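Long-range contact in CT398 (PDB 4ILO), which is of unknown function but pairs a long coiled-coil hairpin with a zinc ribbon domain and may bind DNA or RNA: residues 213-218 and 232-236. Numbering follows the deposited sequence.
With EDO (1,2-ethanediol), chain D.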
ATOM      1  N   HIS A 213     -34.793  16.868 -33.936  1.00 31.68           N
ATOM      2  CA  HIS A 213     -33.378  16.868 -33.589  1.00 29.97           C
ATOM      3  C   HIS A 213     -32.601  15.922 -34.495  1.00 25.92           C
ATOM      4  O   HIS A 213     -31.478  16.229 -34.913  1.00 31.27           O
ATOM      5  CB  HIS A 213     -33.199  16.508 -32.108  1.00 27.34           C
ATOM      6  CG  HIS A 213     -31.958  17.080 -31.502  1.00 24.01           C
ATOM      7  ND1 HIS A 213     -31.780  18.435 -31.309  1.00 26.42           N
ATOM      8  CD2 HIS A 213     -30.809  16.488 -31.096  1.00 23.35           C
ATOM      9  CE1 HIS A 213     -30.587  18.653 -30.785  1.00 26.28           C
ATOM     10  NE2 HIS A 213     -29.977  17.487 -30.645  1.00 34.09           N
ATOM     11  N   GLU A 214     -33.184  14.776 -34.828  1.00 27.40           N
ATOM     12  CA  GLU A 214     -32.547  13.898 -35.798  1.00 31.99           C
ATOM     13  C   GLU A 214     -32.376  14.606 -37.144  1.00 35.68           C
ATOM     14  O   GLU A 214     -31.294  14.557 -37.746  1.00 32.02           O
ATOM     15  CB  GLU A 214     -33.356  12.610 -35.947  1.00 31.91           C
ATOM     16  CG  GLU A 214     -32.832  11.727 -37.051  1.00 42.36           C
ATOM     17  CD  GLU A 214     -33.444  10.329 -37.043  1.00 53.71           C
ATOM     18  OE1 GLU A 214     -34.426  10.072 -36.283  1.00 51.89           O
ATOM     19  OE2 GLU A 214     -32.928   9.491 -37.815  1.00 54.30           O
ATOM     20  N   ASN A 215     -33.424  15.291 -37.620  1.00 31.43           N
ATOM     21  CA  ASN A 215     -33.284  16.095 -38.829  1.00 40.02           C
ATOM     22  C   ASN A 215     -32.056  16.994 -38.746  1.00 40.72           C
ATOM     23  O   ASN A 215     -31.229  17.023 -39.667  1.00 28.36           O
ATOM     24  CB  ASN A 215     -34.560  16.904 -39.095  1.00 41.95           C
ATOM     25  CG  ASN A 215     -35.719  16.024 -39.587  1.00 45.06           C
ATOM     26  OD1 ASN A 215     -35.499  14.996 -40.233  1.00 39.28           O
ATOM     27  ND2 ASN A 215     -36.956  16.424 -39.274  1.00 44.68           N
ATOM     28  N   LEU A 216     -31.900  17.710 -37.623  1.00 26.92           N
ATOM     29  CA  LEU A 216     -30.753  18.600 -37.468  1.00 26.02           C
ATOM     30  C   LEU A 216     -29.435  17.850 -37.608  1.00 34.35           C
ATOM     31  O   LEU A 216     -28.500  18.351 -38.240  1.00 25.71           O
ATOM     32  CB  LEU A 216     -30.798  19.301 -36.106  1.00 25.08           C
ATOM     33  CG  LEU A 216     -31.901  20.336 -35.843  1.00 25.38           C
ATOM     34  CD1 LEU A 216     -31.810  20.803 -34.387  1.00 30.82           C
ATOM     35  CD2 LEU A 216     -31.756  21.501 -36.790  1.00 25.75           C
ATOM     36  N   VAL A 217     -29.322  16.660 -36.990  1.00 29.04           N
ATOM     37  CA  VAL A 217     -28.052  15.933 -37.035  1.00 27.68           C
ATOM     38  C   VAL A 217     -27.734  15.507 -38.463  1.00 26.43           C
ATOM     39  O   VAL A 217     -26.589  15.603 -38.916  1.00 26.76           O
ATOM     40  CB  VAL A 217     -28.066  14.720 -36.077  1.00 27.99           C
ATOM     41  CG1 VAL A 217     -26.772  13.953 -36.202  1.00 25.00           C
ATOM     42  CG2 VAL A 217     -28.319  15.168 -34.630  1.00 24.08           C
ATOM     43  N   ARG A 218     -28.728  14.990 -39.175  1.00 27.58           N
ATOM     44  CA  ARG A 218     -28.507  14.556 -40.551  1.00 38.59           C
ATOM     45  C   ARG A 218     -27.982  15.672 -41.461  1.00 40.37           C
ATOM     46  O   ARG A 218     -27.236  15.389 -42.418  1.00 36.52           O
ATOM     47  CB  ARG A 218     -29.809  14.011 -41.123  1.00 37.02           C
ATOM     48  CG  ARG A 218     -30.180  12.694 -40.485  1.00 49.36           C
ATOM     49  CD  ARG A 218     -30.497  11.693 -41.544  1.00 48.31           C
ATOM     50  NE  ARG A 218     -31.561  10.798 -41.138  1.00 43.34           N
ATOM     51  CZ  ARG A 218     -32.051   9.848 -41.923  1.00 46.62           C
ATOM     52  NH1 ARG A 218     -31.580   9.688 -43.166  1.00 42.33           N
ATOM     53  NH2 ARG A 218     -33.016   9.065 -41.465  1.00 54.42           N
ATOM     54  N   ILE A 232     -21.632  15.215 -28.464  1.00 24.99           N
ATOM     55  CA  ILE A 232     -21.762  15.541 -29.895  1.00 30.63           C
ATOM     56  C   ILE A 232     -22.351  14.340 -30.631  1.00 27.82           C
ATOM     57  O   ILE A 232     -21.814  13.230 -30.544  1.00 22.18           O
ATOM     58  CB  ILE A 232     -20.387  15.896 -30.488  1.00 21.21           C
ATOM     59  CG1 ILE A 232     -19.863  17.190 -29.869  1.00 21.71           C
ATOM     60  CG2 ILE A 232     -20.469  15.988 -32.028  1.00 21.76           C
ATOM     61  CD1 ILE A 232     -18.361  17.331 -29.907  1.00 21.38           C
ATOM     62  N   LEU A 233     -23.434  14.561 -31.382  1.00 21.55           N
ATOM     63  CA  LEU A 233     -24.081  13.492 -32.136  1.00 22.20           C
ATOM     64  C   LEU A 233     -23.746  13.617 -33.624  1.00 36.42           C
ATOM     65  O   LEU A 233     -23.608  14.722 -34.173  1.00 22.87           O
ATOM     66  CB  LEU A 233     -25.610  13.560 -31.991  1.00 22.40           C
ATOM     67  CG  LEU A 233     -26.332  13.213 -30.684  1.00 22.17           C
ATOM     68  CD1 LEU A 233     -27.772  13.668 -30.744  1.00 22.53           C
ATOM     69  CD2 LEU A 233     -26.286  11.676 -30.394  1.00 22.57           C
ATOM     70  N   TYR A 234     -23.668  12.468 -34.292  1.00 29.82           N
ATOM     71  CA  TYR A 234     -23.396  12.452 -35.719  1.00 30.99           C
ATOM     72  C   TYR A 234     -24.124  11.267 -36.338  1.00 31.67           C
ATOM     73  O   TYR A 234     -24.602  10.370 -35.642  1.00 36.05           O
ATOM     74  CB  TYR A 234     -21.895  12.403 -36.015  1.00 24.78           C
ATOM     75  CG  TYR A 234     -21.268  11.035 -35.765  1.00 26.67           C
ATOM     76  CD1 TYR A 234     -20.743  10.707 -34.512  1.00 24.46           C
ATOM     77  CD2 TYR A 234     -21.185  10.076 -36.781  1.00 26.51           C
ATOM     78  CE1 TYR A 234     -20.145   9.456 -34.254  1.00 26.69           C
ATOM     79  CE2 TYR A 234     -20.578   8.809 -36.540  1.00 27.04           C
ATOM     80  CZ  TYR A 234     -20.071   8.511 -35.273  1.00 27.30           C
ATOM     81  OH  TYR A 234     -19.492   7.291 -35.011  1.00 27.26           O
ATOM     82  N   TRP A 235     -24.198  11.280 -37.663  1.00 34.26           N
ATOM     83  CA  TRP A 235     -24.985  10.331 -38.438  1.00 43.30           C
ATOM     84  C   TRP A 235     -24.046   9.393 -39.191  1.00 47.48           C
ATOM     85  O   TRP A 235     -23.183   9.861 -39.948  1.00 43.76           O
ATOM     86  CB  TRP A 235     -25.840  11.108 -39.433  1.00 51.58           C
ATOM     87  CG  TRP A 235     -26.692  10.251 -40.292  1.00 55.77           C
ATOM     88  CD1 TRP A 235     -26.537  10.004 -41.632  1.00 55.80           C
ATOM     89  CD2 TRP A 235     -27.848   9.526 -39.879  1.00 56.00           C
ATOM     90  NE1 TRP A 235     -27.525   9.159 -42.070  1.00 54.90           N
ATOM     91  CE2 TRP A 235     -28.347   8.853 -41.015  1.00 53.79           C
ATOM     92  CE3 TRP A 235     -28.511   9.372 -38.651  1.00 58.53           C
ATOM     93  CZ2 TRP A 235     -29.476   8.034 -40.963  1.00 57.69           C
ATOM     94  CZ3 TRP A 235     -29.638   8.558 -38.598  1.00 61.58           C
ATOM     95  CH2 TRP A 235     -30.105   7.898 -39.749  1.00 62.50           C
ATOM     96  N   GLN A 236     -24.238   8.078 -38.992  1.00 50.60           N
ATOM     97  CA  GLN A 236     -23.427   6.979 -39.583  1.00 57.03           C
ATOM     98  C   GLN A 236     -22.269   6.596 -38.659  1.00 58.72           C
ATOM     99  O   GLN A 236     -21.780   5.460 -38.690  1.00 58.45           O
ATOM    100  CB  GLN A 236     -22.876   7.295 -40.982  1.00 57.91           C
ATOM    101  CG  GLN A 236     -23.841   7.128 -42.138  1.00 68.19           C
ATOM    102  CD  GLN A 236     -23.096   6.961 -43.459  1.00 74.78           C
ATOM    103  OE1 GLN A 236     -21.865   6.965 -43.481  1.00 77.90           O
ATOM    104  NE2 GLN A 236     -23.834   6.794 -44.557  1.00 74.72           N
TER
HETATM  105  C1  EDO D 302     -23.985  16.825 -36.808  1.00 31.80           C
HETATM  106  O1  EDO D 302     -23.766  16.031 -37.979  1.00 29.47           O
HETATM  107  C2  EDO D 302     -22.648  16.955 -36.100  1.00 27.40           C
HETATM  108  O2  EDO D 302     -22.929  17.323 -34.749  1.00 23.16           O
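W235 lays one face of its indole against the side chain of R218: the guanidinium lies flat on the ring, centres 3.9 Å apart and planes only 13° from parallel, a cation-pi stack. R218 CD adds a CH-pi contact, 3.8 Å from the centroid of the six-membered ring of W235 and 18° off its normal. E214, one helical turn earlier, brings OE2 to 3.5 Å from W235 CZ3; E214 OE2 forms a salt bridge with R200 and only a long one with R218 (OE2 to NH2, 3.7 Å). Deeper in, V217 points at the strand, with CG1 3.7 Å from Y234 CA and CG2 4.1 Å from L233 CB. H213 CD2 meets L233 CD1 at 4.2 Å, while H213 NE2 is hydrogen-bonded to F225 O. The axes of helical segment 213-218 and zinc-ribbon strand 232-234 come within 8.4 Å, their directions 76° apart; the side chain of L233 lies about 6 Å from the zinc ion bound by C202, C205, C226 and C229. A 1,2-ethanediol, probably from the crystallisation liquor, donates hydrogen bonds from O1 to V217 O (3.0 Å) and from O2 to L233 O (2.7 Å). Direct attachment between the segments therefore rests on apolar contact and a partly exposed cation-pi stack, rather than on backbone pairing.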